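Side-chain contacts in ABC transporter ATP-binding protein (PDB 2PJZ), which probably binds and hydrolyses ATP as the nucleotide-binding subunit of an ABC transporter, perhaps one that carries cobalt: residues 91-94 and 95-99; 103-106 and 107-111; 168-171 and 172-175; 253-256 and 257-260. All coordinates share one frame; numbering follows the deposited sequence. Where two conformers were deposited one is given.

Interaction 1: residues 91-94 and 95-99; sequences NDIV and YLYEE
Ile93 and Tyr97 lie side by side on the buried face of helix 90-100. Their side chains point the same way, and Ile93 CG2 reaches Tyr97 CD1 at 3.8 Å. Ile93 O sits in the plane of the tyrosine ring, at its edge, and also accepts a nearly straight bond from Tyr97 N (2.9 Å, 164°). Val94, buried too, meets Glu98. With CG beside its backbone N (chi1 -71°), the glutamate folds back over the preceding turn: Glu98 CG lies 3.1 Å from Val94 O, and Glu98 OE2 comes to 3.5 Å from Val94 CG1. That oxygen is salt-bridged to Arg105 NE, and an alanine here would probably leave the guanidinium without its acidic mate and take away one of the groups that pack on Val94 CG1. On the exposed side Tyr95 CE1 passes 3.7 Å from Asn91 ND2, amide and ring planes 54° apart; Asn91 OD1 is taken up by Arg105, whose guanidinium also makes a cation-pi contact with the Tyr95 ring. Asp92 and Leu96, exposed as well, are joined through their backbones. Inward, Ile93 and Val94 rest on Leu141 of helix 131-144, Val94 also touches Phe108 of helix 105-114, and Tyr97 OH bonds to Ala83 O.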
loop_
_atom_site.group_PDB
_atom_site.type_symbol
_atom_site.label_atom_id
_atom_site.label_comp_id
_atom_site.label_asym_id
_atom_site.label_seq_id
_atom_site.Cartn_x
_atom_site.Cartn_y
_atom_site.Cartn_z
ATOM N N ASN A 91 15.450 -18.347 4.755
ATOM C CA ASN A 91 14.966 -19.559 5.418
ATOM C C ASN A 91 14.766 -19.323 6.916
ATOM O O ASN A 91 13.777 -19.773 7.496
ATOM C CB ASN A 91 15.921 -20.734 5.120
ATOM C CG ASN A 91 15.403 -22.046 5.595
ATOM O OD1 ASN A 91 14.218 -22.360 5.477
ATOM N ND2 ASN A 91 16.309 -22.853 6.130
ATOM N N ASP A 92 15.672 -18.573 7.530
ATOM C CA ASP A 92 15.564 -18.234 8.941
ATOM C C ASP A 92 14.296 -17.416 9.175
ATOM O O ASP A 92 13.588 -17.618 10.153
ATOM C CB ASP A 92 16.753 -17.413 9.396
ATOM C CG ASP A 92 17.992 -18.260 9.651
ATOM O OD1 ASP A 92 17.868 -19.493 9.732
ATOM O OD2 ASP A 92 19.072 -17.666 9.751
ATOM N N ILE A 93 14.026 -16.486 8.269
ATOM C CA ILE A 93 12.823 -15.637 8.378
ATOM C C ILE A 93 11.575 -16.479 8.222
ATOM O O ILE A 93 10.596 -16.288 8.958
ATOM C CB ILE A 93 12.829 -14.489 7.348
ATOM C CG1 ILE A 93 14.087 -13.633 7.537
ATOM C CG2 ILE A 93 11.526 -13.644 7.470
ATOM C CD1 ILE A 93 14.333 -12.643 6.445
ATOM N N VAL A 94 11.601 -17.406 7.263
ATOM C CA VAL A 94 10.478 -18.334 7.093
ATOM C C VAL A 94 10.147 -19.065 8.391
ATOM O O VAL A 94 8.977 -19.109 8.792
ATOM C CB VAL A 94 10.700 -19.317 5.931
ATOM C CG1 VAL A 94 9.615 -20.380 5.901
ATOM C CG2 VAL A 94 10.731 -18.540 4.617
ATOM N N TYR A 95 11.168 -19.622 9.062
ATOM C CA TYR A 95 10.944 -20.260 10.370
ATOM C C TYR A 95 10.305 -19.333 11.424
ATOM O O TYR A 95 9.349 -19.733 12.102
ATOM C CB TYR A 95 12.244 -20.861 10.944
ATOM C CG TYR A 95 12.644 -22.176 10.334
ATOM C CD1 TYR A 95 13.858 -22.309 9.668
ATOM C CD2 TYR A 95 11.821 -23.304 10.443
ATOM C CE1 TYR A 95 14.253 -23.546 9.106
ATOM C CE2 TYR A 95 12.198 -24.539 9.885
ATOM C CZ TYR A 95 13.419 -24.640 9.230
ATOM O OH TYR A 95 13.806 -25.838 8.686
ATOM N N LEU A 96 10.825 -18.116 11.574
ATOM C CA LEU A 96 10.186 -17.157 12.496
ATOM C C LEU A 96 8.715 -16.909 12.144
ATOM O O LEU A 96 7.842 -16.961 13.013
ATOM C CB LEU A 96 10.942 -15.822 12.532
ATOM C CG LEU A 96 10.221 -14.716 13.330
ATOM C CD1 LEU A 96 9.997 -15.065 14.834
ATOM C CD2 LEU A 96 10.945 -13.358 13.173
ATOM N N TYR A 97 8.438 -16.660 10.868
ATOM C CA TYR A 97 7.071 -16.312 10.451
ATOM C C TYR A 97 6.086 -17.475 10.513
ATOM O O TYR A 97 4.884 -17.262 10.703
ATOM C CB TYR A 97 7.066 -15.539 9.117
ATOM C CG TYR A 97 7.261 -14.077 9.437
ATOM C CD1 TYR A 97 8.512 -13.572 9.770
ATOM C CD2 TYR A 97 6.165 -13.219 9.517
ATOM C CE1 TYR A 97 8.670 -12.235 10.157
ATOM C CE2 TYR A 97 6.315 -11.883 9.882
ATOM C CZ TYR A 97 7.559 -11.403 10.202
ATOM O OH TYR A 97 7.691 -10.083 10.570
ATOM N N GLU A 98 6.598 -18.705 10.410
ATOM C CA GLU A 98 5.769 -19.896 10.646
ATOM C C GLU A 98 5.109 -19.847 12.025
ATOM O O GLU A 98 3.951 -20.231 12.174
ATOM C CB GLU A 98 6.598 -21.187 10.525
ATOM C CG GLU A 98 7.028 -21.547 9.094
ATOM C CD GLU A 98 7.882 -22.804 9.064
ATOM O OE1 GLU A 98 7.497 -23.768 9.763
ATOM O OE2 GLU A 98 8.922 -22.828 8.357
ATOM N N GLU A 99 5.850 -19.381 13.024
ATOM C CA GLU A 99 5.315 -19.232 14.387
ATOM C C GLU A 99 4.616 -17.894 14.640
ATOM O O GLU A 99 3.526 -17.859 15.216
ATOM C CB GLU A 99 6.441 -19.405 15.403
ATOM C CG GLU A 99 7.038 -20.801 15.372
ATOM C CD GLU A 99 5.964 -21.857 15.550
ATOM O OE1 GLU A 99 5.236 -21.802 16.578
ATOM O OE2 GLU A 99 5.837 -22.722 14.656
#

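Interaction 2: residues 103-106 and 107-111; sequences LDRD and LFLEM
Helix 105-114 begins with an N-cap at Asp104, whose carboxylate reaches forward over the first turn to accept from the amide of Leu107. Asp104 OD2 lies 2.7 Å from Leu107 N, and the donor meets this oxygen on its anti side, 19° out of the carboxylate plane. With CG opposite the backbone N (chi1 -179°), the acid is swung across the start of the first turn, and the same OD2 also brushes Leu107 CB at 3.5 Å. Regular helical bonding takes over at once: Phe108 N reaches Asp104 O at 3.0 Å, and Leu109 N reaches Arg105 O at 2.9 Å. One residue ahead of the cap, Leu103 sends CD2 obliquely across to Phe108 CB, 4.2 Å away, on the buried side where both side chains pack against Leu141 of helix 131-144. On another flank Leu109 CD1 sits 4.0 Å from Arg105 CG. Only the aliphatic start of that arginine serves this contact; the chain bends at chi3 (-77°) and delivers its guanidinium to helix 90-100, where Asn91 is a partner. A capping aspartate bracketed by apolar residues at N' and N4 is the signature of a hydrophobic staple at a helix N-terminus.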
loop_
_atom_site.group_PDB
_atom_site.type_symbol
_atom_site.label_atom_id
_atom_site.label_comp_id
_atom_site.label_asym_id
_atom_site.label_seq_id
_atom_site.Cartn_x
_atom_site.Cartn_y
_atom_site.Cartn_z
ATOM N N LEU A 103 2.713 -18.670 9.169
ATOM C CA LEU A 103 3.097 -18.824 7.758
ATOM C C LEU A 103 3.157 -20.321 7.377
ATOM O O LEU A 103 3.666 -21.146 8.147
ATOM C CB LEU A 103 4.438 -18.126 7.461
ATOM C CG LEU A 103 5.052 -18.218 6.038
ATOM C CD1 LEU A 103 5.930 -16.994 5.780
ATOM C CD2 LEU A 103 5.896 -19.507 5.943
ATOM N N ASP A 104 2.649 -20.625 6.187
ATOM C CA ASP A 104 2.658 -21.983 5.633
ATOM C C ASP A 104 3.850 -22.105 4.689
ATOM O O ASP A 104 3.872 -21.474 3.637
ATOM C CB ASP A 104 1.372 -22.199 4.847
ATOM C CG ASP A 104 1.276 -23.599 4.246
ATOM O OD1 ASP A 104 0.480 -24.395 4.769
ATOM O OD2 ASP A 104 1.999 -23.909 3.289
ATOM N N ARG A 105 4.854 -22.890 5.079
ATOM C CA ARG A 105 6.094 -22.995 4.302
ATOM C C ARG A 105 5.825 -23.465 2.887
ATOM O O ARG A 105 6.415 -22.940 1.957
ATOM C CB ARG A 105 7.108 -23.925 4.983
ATOM C CG ARG A 105 8.407 -24.127 4.170
ATOM C CD ARG A 105 9.389 -25.002 4.940
ATOM N NE ARG A 105 10.046 -24.252 6.013
ATOM C CZ ARG A 105 11.168 -23.557 5.871
ATOM N NH1 ARG A 105 11.762 -23.478 4.689
ATOM N NH2 ARG A 105 11.681 -22.904 6.907
ATOM N N ASP A 106 4.933 -24.448 2.720
ATOM C CA ASP A 106 4.644 -24.992 1.389
ATOM C C ASP A 106 4.073 -23.909 0.471
ATOM O O ASP A 106 4.450 -23.811 -0.699
ATOM C CB ASP A 106 3.660 -26.173 1.474
ATOM C CG ASP A 106 4.349 -27.520 1.806
ATOM O OD1 ASP A 106 5.569 -27.571 2.036
ATOM O OD2 ASP A 106 3.636 -28.543 1.833
ATOM N N LEU A 107 3.146 -23.106 1.002
ATOM C CA LEU A 107 2.542 -22.011 0.229
ATOM C C LEU A 107 3.615 -20.993 -0.121
ATOM O O LEU A 107 3.668 -20.537 -1.256
ATOM C CB LEU A 107 1.394 -21.312 0.991
ATOM C CG LEU A 107 0.711 -20.105 0.329
ATOM C CD1 LEU A 107 0.253 -20.448 -1.085
ATOM C CD2 LEU A 107 -0.481 -19.569 1.155
ATOM N N PHE A 108 4.454 -20.638 0.846
ATOM C CA PHE A 108 5.584 -19.735 0.554
ATOM C C PHE A 108 6.488 -20.257 -0.592
ATOM O O PHE A 108 6.904 -19.499 -1.476
ATOM C CB PHE A 108 6.419 -19.479 1.807
ATOM C CG PHE A 108 7.615 -18.595 1.571
ATOM C CD1 PHE A 108 7.464 -17.208 1.421
ATOM C CD2 PHE A 108 8.895 -19.151 1.498
ATOM C CE1 PHE A 108 8.563 -16.397 1.177
ATOM C CE2 PHE A 108 10.008 -18.346 1.269
ATOM C CZ PHE A 108 9.847 -16.966 1.105
ATOM N N LEU A 109 6.820 -21.544 -0.532
ATOM C CA LEU A 109 7.661 -22.162 -1.564
ATOM C C LEU A 109 6.969 -22.183 -2.905
ATOM O O LEU A 109 7.610 -21.986 -3.949
ATOM C CB LEU A 109 8.102 -23.568 -1.130
ATOM C CG LEU A 109 9.037 -23.661 0.085
ATOM C CD1 LEU A 109 9.444 -25.114 0.409
ATOM C CD2 LEU A 109 10.286 -22.787 -0.073
ATOM N N GLU A 110 5.657 -22.406 -2.889
ATOM C CA GLU A 110 4.829 -22.351 -4.097
ATOM C C GLU A 110 4.885 -20.965 -4.773
ATOM O O GLU A 110 5.033 -20.865 -5.996
ATOM C CB GLU A 110 3.393 -22.774 -3.754
ATOM C CG GLU A 110 2.339 -22.431 -4.786
ATOM C CD GLU A 110 0.911 -22.648 -4.288
ATOM O OE1 GLU A 110 0.700 -23.561 -3.459
ATOM O OE2 GLU A 110 0.005 -21.885 -4.717
ATOM N N MET A 111 4.780 -19.898 -3.973
ATOM C CA MET A 111 4.937 -18.530 -4.468
ATOM C C MET A 111 6.333 -18.283 -5.042
ATOM O O MET A 111 6.469 -17.725 -6.122
ATOM C CB MET A 111 4.658 -17.523 -3.319
ATOM C CG MET A 111 3.231 -17.571 -2.752
ATOM S SD MET A 111 3.027 -16.460 -1.289
ATOM C CE MET A 111 1.228 -16.624 -1.113
#

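Interaction 3: residues 168-171 and 172-175; sequences SRYI and KEYG
The rings of Tyr170 and Tyr174 run side by side and point the same way from the last turn of helix 161-173 and the residue that follows it. Each has CG beside its backbone N (chi1 -75° and -64°), which carries both rings off the same flank. Tyr174 CE2 approaches the edge of the Tyr170 ring, near its plane, 3.8 Å from Tyr170 CD1, so neither ring lies over the other. At their base, Tyr170 O faces the edge of the Tyr174 ring, 3.5 Å from Tyr174 CD2, and accepts from Tyr174 N at 2.9 Å. One face of the Tyr174 ring is covered near its rim by Glu173 CG, 3.6 Å above the plane. Lys172 goes another way. Its CG rests 3.1 Å from Ser168 O, the oxygen that accepts from Lys172 N at 2.9 Å, and a bend at chi3 (79°) leads the chain out to NZ, which donates to Leu190 O and to a water. The helix slackens here: Glu173 N meets Arg169 O at 3.1 Å, with a weak second bond to Tyr170 O, and Tyr174 is already out of helical backbone torsions. The tyrosines pack against helix 105-114, touching Met111 and Leu107. Such a helix end, between parallel strands 149-153 and 177-182, belongs to the beta-alpha-beta crossover of P-loop NTPase folds.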
loop_
_atom_site.group_PDB
_atom_site.type_symbol
_atom_site.label_atom_id
_atom_site.label_comp_id
_atom_site.label_asym_id
_atom_site.label_seq_id
_atom_site.Cartn_x
_atom_site.Cartn_y
_atom_site.Cartn_z
ATOM N N SER A 168 0.686 -10.170 -8.304
ATOM C CA SER A 168 -0.650 -9.580 -8.296
ATOM C C SER A 168 -1.710 -10.658 -8.117
ATOM O O SER A 168 -2.690 -10.449 -7.418
ATOM C CB SER A 168 -0.914 -8.791 -9.577
ATOM O OG SER A 168 -2.158 -8.122 -9.524
ATOM N N ARG A 169 -1.503 -11.806 -8.755
ATOM C CA ARG A 169 -2.410 -12.942 -8.616
ATOM C C ARG A 169 -2.472 -13.370 -7.143
ATOM O O ARG A 169 -3.551 -13.616 -6.610
ATOM C CB ARG A 169 -2.039 -14.097 -9.594
ATOM C CG ARG A 169 -2.431 -13.726 -11.081
ATOM C CD ARG A 169 -1.837 -14.570 -12.302
ATOM N NE ARG A 169 -2.165 -13.867 -13.576
ATOM C CZ ARG A 169 -1.298 -13.522 -14.550
ATOM N NH1 ARG A 169 -0.016 -13.878 -14.478
ATOM N NH2 ARG A 169 -1.723 -12.842 -15.626
ATOM N N TYR A 170 -1.328 -13.390 -6.464
ATOM C CA TYR A 170 -1.320 -13.773 -5.034
ATOM C C TYR A 170 -1.903 -12.692 -4.115
ATOM O O TYR A 170 -2.560 -12.999 -3.117
ATOM C CB TYR A 170 0.094 -14.136 -4.599
ATOM C CG TYR A 170 0.538 -15.481 -5.114
ATOM C CD1 TYR A 170 -0.143 -16.640 -4.751
ATOM C CD2 TYR A 170 1.654 -15.595 -5.940
ATOM C CE1 TYR A 170 0.263 -17.881 -5.216
ATOM C CE2 TYR A 170 2.069 -16.836 -6.415
ATOM C CZ TYR A 170 1.371 -17.965 -6.052
ATOM O OH TYR A 170 1.800 -19.187 -6.520
ATOM N N ILE A 171 -1.611 -11.439 -4.444
ATOM C CA ILE A 171 -2.154 -10.281 -3.721
ATOM C C ILE A 171 -3.676 -10.334 -3.784
ATOM O O ILE A 171 -4.360 -10.070 -2.800
ATOM C CB ILE A 171 -1.566 -8.937 -4.302
ATOM C CG1 ILE A 171 -0.093 -8.814 -3.903
ATOM C CG2 ILE A 171 -2.392 -7.698 -3.858
ATOM C CD1 ILE A 171 0.689 -7.684 -4.577
ATOM N N LYS A 172 -4.217 -10.702 -4.940
ATOM C CA LYS A 172 -5.663 -10.728 -5.108
ATOM C C LYS A 172 -6.314 -11.924 -4.415
ATOM O O LYS A 172 -7.447 -11.821 -3.921
ATOM C CB LYS A 172 -6.040 -10.573 -6.586
ATOM C CG LYS A 172 -5.562 -9.191 -7.148
ATOM C CD LYS A 172 -5.555 -9.133 -8.698
ATOM C CE LYS A 172 -6.931 -8.914 -9.289
ATOM N NZ LYS A 172 -6.782 -8.727 -10.785
ATOM N N GLU A 173 -5.575 -13.032 -4.335
ATOM C CA GLU A 173 -6.089 -14.269 -3.742
ATOM C C GLU A 173 -6.001 -14.303 -2.218
ATOM O O GLU A 173 -6.908 -14.828 -1.555
ATOM C CB GLU A 173 -5.379 -15.485 -4.334
ATOM C CG GLU A 173 -5.725 -16.794 -3.613
ATOM C CD GLU A 173 -5.186 -18.012 -4.307
ATOM O OE1 GLU A 173 -4.239 -17.854 -5.127
ATOM O OE2 GLU A 173 -5.712 -19.128 -4.024
ATOM N N TYR A 174 -4.931 -13.729 -1.666
ATOM C CA TYR A 174 -4.685 -13.775 -0.227
ATOM C C TYR A 174 -4.845 -12.401 0.467
ATOM O O TYR A 174 -4.794 -11.334 -0.184
ATOM C CB TYR A 174 -3.309 -14.406 0.038
ATOM C CG TYR A 174 -3.243 -15.847 -0.417
ATOM C CD1 TYR A 174 -3.829 -16.856 0.345
ATOM C CD2 TYR A 174 -2.639 -16.199 -1.630
ATOM C CE1 TYR A 174 -3.797 -18.183 -0.069
ATOM C CE2 TYR A 174 -2.598 -17.546 -2.061
ATOM C CZ TYR A 174 -3.182 -18.523 -1.269
ATOM O OH TYR A 174 -3.165 -19.855 -1.647
ATOM N N GLY A 175 -5.083 -12.422 1.776
ATOM C CA GLY A 175 -5.425 -11.197 2.536
ATOM C C GLY A 175 -6.670 -10.454 2.037
ATOM O O GLY A 175 -6.559 -9.451 1.356
HETATM O O HOH W 1 -4.105 -10.407 -11.310
#

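Interaction 4: residues 253-256 and 257-260; sequences SLNR and IYGI
Tyr258 sets a ring edge against Asn255, three residues back at the start of helix 256-260. Its CB lies 3.4 Å from Asn255 O, the oxygen that also accepts from Tyr258 N. With CG beside the backbone N (chi1 -63°), the ring runs back along the turn: CG passes the same oxygen at a greater distance, and Tyr258 CD2 returns to 3.5 Å from Asn255 O. Next along the edge, Tyr258 CE2 meets Asn255 ND2 at 3.5 Å. That amide nitrogen lies in the ring plane, with amide and ring turned 30° apart, although Asn255 was modelled in two conformers and the approach holds for one of them. The ring also packs on Val200 and Ile232, and replacing it with a serine is likely to open a gap against these two side chains and leave the asparagine amide freer to turn. On the buried side Leu254 CD2 and Ile257 CD1 meet at 3.8 Å, their side chains parallel in direction and both packed on Phe198 of strand 195-200. Ile257 N bonds to Leu254 O at 3.0 Å from well above the carbonyl plane (56°), while Ile260 N, 2.8 Å from Arg256 O, makes a firm bond across a full turn, and Gly259 N makes a weak one to Asn255 O. Before these bonds, Ser253 OG accepts from Asn255 N at 3.1 Å, and Ser253 CB sits over the centre of the Arg256 guanidinium. A serine so bonded two residues ahead, within a type I turn, forms an ST turn leading into a helix.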
loop_
_atom_site.group_PDB
_atom_site.type_symbol
_atom_site.label_atom_id
_atom_site.label_comp_id
_atom_site.label_asym_id
_atom_site.label_seq_id
_atom_site.Cartn_x
_atom_site.Cartn_y
_atom_site.Cartn_z
ATOM N N SER A 253 2.511 10.058 -14.177
ATOM C CA SER A 253 2.985 10.313 -12.812
ATOM C C SER A 253 1.973 11.103 -12.010
ATOM O O SER A 253 1.397 12.065 -12.513
ATOM C CB SER A 253 4.316 11.098 -12.844
ATOM O OG SER A 253 4.560 11.694 -11.576
ATOM N N LEU A 254 1.772 10.721 -10.744
ATOM C CA LEU A 254 0.851 11.441 -9.859
ATOM C C LEU A 254 1.249 12.880 -9.596
ATOM O O LEU A 254 0.397 13.699 -9.265
ATOM C CB LEU A 254 0.685 10.717 -8.513
ATOM C CG LEU A 254 -0.105 9.409 -8.600
ATOM C CD1 LEU A 254 0.266 8.497 -7.412
ATOM C CD2 LEU A 254 -1.607 9.703 -8.658
ATOM N N ASN A 255 2.544 13.198 -9.725
ATOM C CA ASN A 255 2.955 14.575 -9.511
ATOM C C ASN A 255 2.316 15.503 -10.553
ATOM O O ASN A 255 2.160 16.689 -10.307
ATOM C CB ASN A 255 4.492 14.695 -9.399
ATOM C CG ASN A 255 5.012 14.364 -7.977
ATOM O OD1 ASN A 255 5.877 13.491 -7.792
ATOM N ND2 ASN A 255 4.468 15.058 -6.972
ATOM N N ARG A 256 1.883 14.945 -11.667
ATOM C CA ARG A 256 1.243 15.732 -12.695
ATOM C C ARG A 256 -0.141 16.253 -12.321
ATOM O O ARG A 256 -0.649 17.177 -12.952
ATOM C CB ARG A 256 1.317 14.998 -14.037
ATOM C CG ARG A 256 2.771 14.567 -14.299
ATOM C CD ARG A 256 3.238 14.693 -15.736
ATOM N NE ARG A 256 4.629 14.250 -15.820
ATOM C CZ ARG A 256 5.006 13.087 -16.329
ATOM N NH1 ARG A 256 4.091 12.257 -16.811
ATOM N NH2 ARG A 256 6.292 12.754 -16.383
ATOM N N ILE A 257 -0.728 15.715 -11.249
ATOM C CA ILE A 257 -1.924 16.306 -10.666
ATOM C C ILE A 257 -1.672 17.751 -10.212
ATOM O O ILE A 257 -2.536 18.630 -10.363
ATOM C CB ILE A 257 -2.447 15.480 -9.463
ATOM C CG1 ILE A 257 -2.846 14.058 -9.910
ATOM C CG2 ILE A 257 -3.613 16.168 -8.816
ATOM C CD1 ILE A 257 -3.304 13.132 -8.712
ATOM N N TYR A 258 -0.495 17.999 -9.648
ATOM C CA TYR A 258 -0.134 19.358 -9.250
ATOM C C TYR A 258 0.073 20.226 -10.489
ATOM O O TYR A 258 -0.329 21.382 -10.518
ATOM C CB TYR A 258 1.156 19.332 -8.436
ATOM C CG TYR A 258 1.018 18.569 -7.146
ATOM C CD1 TYR A 258 0.084 18.955 -6.200
ATOM C CD2 TYR A 258 1.836 17.471 -6.863
ATOM C CE1 TYR A 258 -0.043 18.276 -5.006
ATOM C CE2 TYR A 258 1.708 16.785 -5.658
ATOM C CZ TYR A 258 0.767 17.198 -4.744
ATOM O OH TYR A 258 0.609 16.548 -3.545
ATOM N N GLY A 259 0.699 19.631 -11.494
ATOM C CA GLY A 259 1.040 20.292 -12.753
ATOM C C GLY A 259 -0.164 20.706 -13.569
ATOM O O GLY A 259 -0.241 21.857 -14.007
ATOM N N ILE A 260 -1.115 19.796 -13.784
ATOM C CA ILE A 260 -2.296 20.186 -14.566
ATOM C C ILE A 260 -2.942 21.457 -13.998
ATOM O O ILE A 260 -3.590 22.197 -14.737
ATOM C CB ILE A 260 -3.362 19.057 -14.763
ATOM C CG1 ILE A 260 -4.155 18.813 -13.479
ATOM C CG2 ILE A 260 -2.708 17.790 -15.350
ATOM C CD1 ILE A 260 -5.651 18.802 -13.693
#

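How the interactions relate
Interactions 1, 2 and 3 form a chain of touching helices, while interaction 4 stands apart. Centres of interactions 1 and 2 are 11 Å apart, joined through Arg105: its NH1 lies 2.8 Å from Asn91 OD1, and its NH2 packs 3.4 Å from Tyr95 CZ. Interaction 2 meets interaction 3 through packing contacts, with Leu107 CD1 3.5 Å from Tyr174 OH and centres 14 Å apart. Interaction 4 lies across the chain's centre from interactions 1 and 2, its centre about 42 Å from that of interaction 1 and 29 Å from that of interaction 3. It borders the probable nucleotide site: Leu254 touches Pro38 of the likely P-loop.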